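Local coordinates for protein P91 (Metagenome, PDB 4ZI5) that hydrolyses phosphotriesters as a promiscuous activity of an alpha/beta hydrolase resembling dienelactone hydrolases, at residues A101-R106 and G133-L138. Residues are numbered along the deposited sequence; the frame is centred on the assembly and turned at random.
Sequences AHWRRR and GGATCL
Trp103 of helix 100-115 reaches across to Ala135 and Thr136 of helix 132-142 in this alpha/beta-hydrolase fold. The second helix follows strand 125-130 through a tight turn whose Gly129, Cys131 and Gly133 match the GxCxG pattern of a nucleophile elbow, as in dienelactone hydrolases. Gly133 closes that pattern at the start of the helix, and the contact follows within the first turns, behind the probable nucleophile. Ala135 comes next and points its methyl at the six-membered ring of the indole. Its CB meets the ring edge 3.8 Å from Trp103 CZ2 and 3.9 Å from Trp103 CH2. Thr136 adds the polar link. Its OG1 accepts from the indole N-H and also bonds Phe132 O, one turn back in its own helix. The buried hydroxyl is therefore gripped by two bonds, and the indole N-H is satisfied inside the protein. With chi1 at -177° the indole swings away from the Trp103 backbone N and extends toward helix 132-142. Around it, Phe132 lies with its ring nearly parallel, while Tyr96 and Tyr97 meet it at steeper angles. The bond from Trp103 NE1 to Thr136 OG1 spans 2.9 Å and is almost straight at 164°. The oxygen sits at the ring edge, only 4° out of the indole plane.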
loop_
_atom_site.group_PDB
_atom_site.type_symbol
_atom_site.label_atom_id
_atom_site.label_comp_id
_atom_site.label_asym_id
_atom_site.label_seq_id
_atom_site.Cartn_x
_atom_site.Cartn_y
_atom_site.Cartn_z
ATOM N N ALA A 101 3.847 12.626 27.291
ATOM C CA ALA A 101 3.227 13.941 27.304
ATOM C C ALA A 101 4.194 15.037 26.818
ATOM O O ALA A 101 3.810 15.928 26.045
ATOM C CB ALA A 101 2.653 14.266 28.704
ATOM N N HIS A 102 5.428 14.985 27.277
ATOM C CA HIS A 102 6.478 15.916 26.841
ATOM C C HIS A 102 6.783 15.751 25.347
ATOM O O HIS A 102 6.912 16.725 24.599
ATOM C CB HIS A 102 7.739 15.689 27.688
ATOM C CG HIS A 102 9.012 16.061 27.017
ATOM N ND1 HIS A 102 9.457 17.361 26.944
ATOM C CD2 HIS A 102 9.947 15.301 26.402
ATOM C CE1 HIS A 102 10.611 17.384 26.303
ATOM N NE2 HIS A 102 10.930 16.149 25.960
ATOM N N TRP A 103 6.893 14.505 24.930
ATOM C CA TRP A 103 7.097 14.157 23.517
ATOM C C TRP A 103 6.002 14.756 22.630
ATOM O O TRP A 103 6.279 15.408 21.621
ATOM C CB TRP A 103 7.143 12.646 23.430
ATOM C CG TRP A 103 7.426 12.024 22.073
ATOM C CD1 TRP A 103 7.749 12.644 20.903
ATOM C CD2 TRP A 103 7.439 10.632 21.813
ATOM N NE1 TRP A 103 7.934 11.700 19.901
ATOM C CE2 TRP A 103 7.742 10.458 20.440
ATOM C CE3 TRP A 103 7.175 9.498 22.601
ATOM C CZ2 TRP A 103 7.835 9.195 19.851
ATOM C CZ3 TRP A 103 7.263 8.245 22.011
ATOM C CH2 TRP A 103 7.583 8.103 20.652
ATOM N N ARG A 104 4.765 14.601 23.076
ATOM C CA ARG A 104 3.609 15.153 22.380
ATOM C C ARG A 104 3.587 16.672 22.317
ATOM O O ARG A 104 3.268 17.229 21.276
ATOM C CB ARG A 104 2.317 14.600 22.974
ATOM C CG ARG A 104 2.146 13.123 22.653
ATOM C CD ARG A 104 1.120 12.398 23.541
ATOM N NE ARG A 104 1.052 10.952 23.261
ATOM C CZ ARG A 104 -0.006 10.153 23.484
ATOM N NH1 ARG A 104 -1.144 10.634 24.004
ATOM N NH2 ARG A 104 0.060 8.851 23.181
ATOM N N ARG A 105 3.987 17.338 23.395
ATOM C CA ARG A 105 4.056 18.796 23.391
ATOM C C ARG A 105 5.103 19.289 22.420
ATOM O O ARG A 105 4.886 20.277 21.737
ATOM C CB ARG A 105 4.388 19.372 24.779
ATOM C CG ARG A 105 3.287 19.275 25.804
ATOM C CD ARG A 105 3.616 20.166 27.009
ATOM N NE ARG A 105 4.787 19.704 27.765
ATOM C CZ ARG A 105 4.777 18.725 28.676
ATOM N NH1 ARG A 105 3.673 18.035 28.935
ATOM N NH2 ARG A 105 5.899 18.404 29.307
ATOM N N ARG A 106 6.230 18.598 22.360
ATOM C CA ARG A 106 7.301 18.948 21.453
ATOM C C ARG A 106 6.872 18.804 19.992
ATOM O O ARG A 106 7.194 19.661 19.147
ATOM C CB ARG A 106 8.559 18.123 21.768
ATOM C CG ARG A 106 9.833 18.558 21.051
ATOM C CD ARG A 106 10.288 19.951 21.395
ATOM N NE ARG A 106 10.533 20.094 22.828
ATOM C CZ ARG A 106 11.633 19.694 23.482
ATOM N NH1 ARG A 106 12.628 19.079 22.867
ATOM N NH2 ARG A 106 11.716 19.903 24.797
ATOM N N GLY A 133 10.558 9.766 14.087
ATOM C CA GLY A 133 9.598 10.735 13.551
ATOM C C GLY A 133 8.270 10.127 13.154
ATOM O O GLY A 133 7.222 10.768 13.287
ATOM N N GLY A 134 8.294 8.880 12.685
ATOM C CA GLY A 134 7.070 8.144 12.460
ATOM C C GLY A 134 6.310 7.884 13.739
ATOM O O GLY A 134 5.094 8.119 13.821
ATOM N N ALA A 135 7.017 7.401 14.757
ATOM C CA ALA A 135 6.412 7.226 16.082
ATOM C C ALA A 135 5.832 8.543 16.612
ATOM O O ALA A 135 4.742 8.548 17.183
ATOM C CB ALA A 135 7.422 6.639 17.060
ATOM N N THR A 136 6.539 9.651 16.346
ATOM C CA THR A 136 6.113 10.978 16.747
ATOM C C THR A 136 4.771 11.354 16.102
ATOM O O THR A 136 3.909 11.969 16.758
ATOM C CB THR A 136 7.183 12.060 16.401
ATOM O OG1 THR A 136 8.440 11.760 17.042
ATOM C CG2 THR A 136 6.752 13.411 16.869
ATOM N N CYS A 137 4.612 11.049 14.816
ATOM C CA CYS A 137 3.347 11.342 14.091
ATOM C C CYS A 137 2.175 10.662 14.769
ATOM O O CYS A 137 1.141 11.281 14.968
ATOM C CB CYS A 137 3.407 10.862 12.646
ATOM S SG CYS A 137 4.452 11.828 11.547
ATOM N N LEU A 138 2.380 9.413 15.178
ATOM C CA LEU A 138 1.315 8.650 15.827
ATOM C C LEU A 138 0.999 9.193 17.227
ATOM O O LEU A 138 -0.181 9.320 17.581
ATOM C CB LEU A 138 1.665 7.167 15.857
ATOM C CG LEU A 138 0.587 6.265 16.451
ATOM C CD1 LEU A 138 -0.743 6.433 15.757
ATOM C CD2 LEU A 138 1.043 4.803 16.371
#